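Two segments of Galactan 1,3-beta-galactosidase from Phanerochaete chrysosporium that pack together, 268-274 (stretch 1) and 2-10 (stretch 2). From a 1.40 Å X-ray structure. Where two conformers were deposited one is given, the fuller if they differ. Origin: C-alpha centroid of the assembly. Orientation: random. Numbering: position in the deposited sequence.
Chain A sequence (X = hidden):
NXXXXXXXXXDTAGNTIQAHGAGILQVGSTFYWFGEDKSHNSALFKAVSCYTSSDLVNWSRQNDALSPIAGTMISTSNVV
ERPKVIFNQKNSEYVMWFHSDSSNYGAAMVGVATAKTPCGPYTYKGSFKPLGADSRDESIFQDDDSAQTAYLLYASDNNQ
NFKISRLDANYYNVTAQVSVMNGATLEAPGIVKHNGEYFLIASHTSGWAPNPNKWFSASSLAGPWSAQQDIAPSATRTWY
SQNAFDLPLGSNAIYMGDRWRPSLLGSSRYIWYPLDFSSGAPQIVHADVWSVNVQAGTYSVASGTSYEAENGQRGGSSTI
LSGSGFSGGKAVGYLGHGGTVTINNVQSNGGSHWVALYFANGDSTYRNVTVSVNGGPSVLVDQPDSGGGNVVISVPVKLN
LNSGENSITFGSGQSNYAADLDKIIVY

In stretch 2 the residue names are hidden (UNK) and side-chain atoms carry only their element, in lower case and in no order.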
# COMPACT_ATOMS: atom_id res chain seq x y z
N SER A 268 -6.68 -4.80 5.94
CA SER A 268 -6.13 -3.78 5.06
C SER A 268 -5.08 -4.41 4.15
O SER A 268 -4.28 -5.24 4.60
CB SER A 268 -5.50 -2.64 5.87
OG SER A 268 -6.45 -2.04 6.74
N ARG A 269 -5.10 -4.04 2.87
CA ARG A 269 -4.32 -4.73 1.85
C ARG A 269 -3.06 -3.95 1.51
O ARG A 269 -2.88 -2.79 1.91
CB ARG A 269 -5.16 -5.00 0.59
CG ARG A 269 -6.37 -5.93 0.79
CD ARG A 269 -6.00 -7.23 1.51
NE ARG A 269 -7.15 -8.15 1.59
CZ ARG A 269 -7.29 -9.09 2.51
NH1 ARG A 269 -6.38 -9.25 3.45
NH2 ARG A 269 -8.37 -9.87 2.50
N TYR A 270 -2.16 -4.61 0.79
CA TYR A 270 -0.89 -4.04 0.38
C TYR A 270 -0.96 -3.80 -1.12
O TYR A 270 -1.18 -4.73 -1.90
CB TYR A 270 0.25 -5.01 0.74
CG TYR A 270 0.19 -5.37 2.21
CD1 TYR A 270 0.49 -4.42 3.19
CD2 TYR A 270 -0.19 -6.64 2.62
CE1 TYR A 270 0.42 -4.73 4.53
CE2 TYR A 270 -0.28 -6.96 3.98
CZ TYR A 270 0.03 -6.01 4.92
OH TYR A 270 -0.06 -6.32 6.27
N ILE A 271 -0.82 -2.53 -1.50
CA ILE A 271 -0.93 -2.10 -2.88
C ILE A 271 0.48 -1.72 -3.30
O ILE A 271 0.98 -0.65 -2.95
CB ILE A 271 -1.91 -0.92 -3.01
CG1 ILE A 271 -3.27 -1.22 -2.34
CG2 ILE A 271 -2.10 -0.54 -4.47
CD1 ILE A 271 -3.93 -2.53 -2.76
N TRP A 272 1.15 -2.63 -4.01
CA TRP A 272 2.51 -2.43 -4.48
C TRP A 272 2.50 -2.42 -6.00
O TRP A 272 2.00 -3.37 -6.62
CB TRP A 272 3.44 -3.55 -4.04
CG TRP A 272 3.78 -3.62 -2.58
CD1 TRP A 272 3.16 -3.00 -1.54
CD2 TRP A 272 4.80 -4.43 -2.02
NE1 TRP A 272 3.75 -3.37 -0.35
CE2 TRP A 272 4.77 -4.25 -0.63
CE3 TRP A 272 5.76 -5.28 -2.57
CZ2 TRP A 272 5.67 -4.89 0.22
CZ3 TRP A 272 6.65 -5.91 -1.73
CH2 TRP A 272 6.59 -5.72 -0.35
N TYR A 273 3.07 -1.37 -6.60
CA TYR A 273 3.15 -1.24 -8.04
C TYR A 273 4.52 -0.71 -8.43
O TYR A 273 5.15 0.01 -7.65
CB TYR A 273 2.12 -0.24 -8.56
CG TYR A 273 0.68 -0.69 -8.49
CD1 TYR A 273 0.26 -1.87 -9.08
CD2 TYR A 273 -0.27 0.09 -7.82
CE1 TYR A 273 -1.08 -2.27 -9.03
CE2 TYR A 273 -1.60 -0.30 -7.77
CZ TYR A 273 -2.00 -1.48 -8.35
OH TYR A 273 -3.33 -1.85 -8.27
N PRO A 274 5.00 -1.03 -9.63
CA PRO A 274 6.19 -0.34 -10.13
C PRO A 274 5.94 1.16 -10.20
O PRO A 274 4.85 1.61 -10.54
CB PRO A 274 6.38 -0.94 -11.54
CG PRO A 274 5.58 -2.24 -11.53
CD PRO A 274 4.41 -1.94 -10.62
N UNK A 2 4.84 -13.46 -7.99
CA UNK A 2 3.76 -12.61 -8.46
C UNK A 2 3.35 -11.67 -7.34
O UNK A 2 3.00 -12.12 -6.24
o UNK A 2 1.10 -15.77 -9.64
c UNK A 2 2.69 -14.10 -10.27
n UNK A 2 1.14 -15.16 -11.80
c UNK A 2 2.55 -13.44 -8.90
c UNK A 2 1.57 -15.08 -10.54
N UNK A 3 3.41 -10.37 -7.61
CA UNK A 3 2.93 -9.34 -6.69
C UNK A 3 1.55 -8.93 -7.16
O UNK A 3 1.40 -8.38 -8.25
c UNK A 3 3.88 -8.13 -6.67
c UNK A 3 6.28 -7.48 -6.23
c UNK A 3 5.25 -8.56 -6.14
c UNK A 3 3.29 -6.99 -5.83
N UNK A 4 0.53 -9.18 -6.33
CA UNK A 4 -0.86 -9.10 -6.75
C UNK A 4 -1.59 -8.17 -5.77
O UNK A 4 -2.05 -8.58 -4.70
c UNK A 4 -2.93 -10.35 -7.36
c UNK A 4 -1.52 -10.48 -6.81
c UNK A 4 -0.68 -11.40 -7.69
N UNK A 5 -1.67 -6.89 -6.12
CA UNK A 5 -2.18 -5.88 -5.21
C UNK A 5 -3.66 -6.11 -4.92
O UNK A 5 -4.48 -6.24 -5.84
c UNK A 5 -1.99 -4.50 -5.82
o UNK A 5 -0.62 -4.15 -5.76
N UNK A 6 -4.02 -6.11 -3.65
CA UNK A 6 -5.38 -6.32 -3.22
C UNK A 6 -5.65 -7.71 -2.71
O UNK A 6 -6.63 -7.91 -1.98
N UNK A 7 -4.80 -8.67 -3.05
CA UNK A 7 -4.96 -10.03 -2.56
C UNK A 7 -4.53 -10.12 -1.10
O UNK A 7 -3.81 -9.26 -0.58
c UNK A 7 -4.11 -10.98 -3.39
N UNK A 8 -4.99 -11.17 -0.43
CA UNK A 8 -4.56 -11.46 0.94
C UNK A 8 -3.21 -12.15 0.88
O UNK A 8 -3.11 -13.35 0.63
c UNK A 8 -5.59 -12.35 1.63
N UNK A 9 -2.14 -11.38 1.10
CA UNK A 9 -0.79 -11.90 0.99
C UNK A 9 -0.42 -12.64 2.26
O UNK A 9 -0.67 -12.17 3.37
c UNK A 9 0.22 -10.78 0.85
n UNK A 9 -0.58 -9.12 -2.34
c UNK A 9 0.51 -8.37 -1.97
c UNK A 9 -0.80 -10.08 -1.38
c UNK A 9 0.97 -8.87 -0.74
c UNK A 9 1.12 -7.30 -2.63
c UNK A 9 0.12 -9.96 -0.38
c UNK A 9 2.69 -7.20 -0.79
c UNK A 9 2.20 -6.73 -2.02
c UNK A 9 2.09 -8.28 -0.15
N UNK A 10 0.21 -13.80 2.09
CA UNK A 10 0.57 -14.65 3.22
C UNK A 10 2.08 -14.77 3.30
O UNK A 10 2.79 -14.70 2.28
c UNK A 10 -1.58 -15.93 3.12
o UNK A 10 0.37 -16.70 1.92
c UNK A 10 -0.07 -16.04 3.12
O HOH W 1 -2.69 -6.82 -1.10

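Position 2 carries three side-chain carbons, the third bonded to one oxygen and one nitrogen. That is a carboxamide on a two-carbon stem. It lies out of reach of stretch 1. The residue is Gln2.

Position 3 has four side-chain carbons, forked at the first, with one arm two carbons long. CB points toward stretch 1, and the short arm lies 3.9 Å from CB of Trp272. A fork at the first carbon with unequal arms identifies Ile3. Its CD1 sits at the edge of the Trp272 ring.

Position 4 has three carbons, one carrying the other two. The side chain points away from stretch 1 and makes no contact with it. This is Val4.

Position 5 has one carbon and then one oxygen. CB points toward stretch 1. The oxygen lies 2.9 Å from N of Trp272, over one face of the Tyr273 ring. The two-atom side chain is that of serine, Ser5. The backbone N of Trp272 donates a hydrogen bond to Ser5 OG, with an angle of 134° at the hydrogen. Ser5 OG is also 2.9 Å from O of Trp272.

Position 6 has no side-chain atoms. Its phi/psi of 102/-19 would jam a CB against the carbonyl O of Ser5. N of position 6 is 3.7 Å from CD1 of Ile271, and O of position 6 is 3.4 Å from CG of Arg269. The residue is Gly6.

Position 7 has a single side-chain carbon, which points away from stretch 1. O of position 7 is 3.6 Å from CD of Arg269. The residue is Ala7. Ala7 N donates to Val4 O at 3.2 Å, closing a type II turn from Val4 to Ala7.

Position 8 also has one side-chain carbon. It points sideways and lies over one face of the Arg269 guanidinium, 3.7 Å from NH1 of Arg269. The residue is Ala8.

Position 9 has one carbon followed by fused five- and six-membered rings holding eight carbons and one nitrogen. CB of Tyr270 lies over the six-membered ring, 3.6 Å from its nearest ring carbon, and another ring carbon lies 3.5 Å from CD2 of Trp272. This is an indole, so the residue is Trp9. The atom near Tyr270 is CZ3 and the one near Trp272 is CH2. The edge of Trp9 meets the face of Trp272 with planes at 86°. Trp9 NE1 donates to Val4 O at 2.8 Å, which ties the indole back to the turn.

Position 10 has one carbon carrying one oxygen and one carbon. It is beyond reach of stretch 1. The residue is Thr10.

The contact joins a strand to a turn without regular strand pairing. Ser5 binds the strand backbone at Trp272. Water 1 accepts from Gly6 N and Tyr270 N, each at 3.0 Å, and donates to Ala7 O at 2.7 Å, bridging the two backbones. Trp9, Tyr270, Trp272 and Ile3 supply the apolar packing. Arg269 lies along the turn and reaches Ala8. Together the stretches bury 532 Å², both sides summed.

Stretch 2 (2-10) QIVSGAAWT
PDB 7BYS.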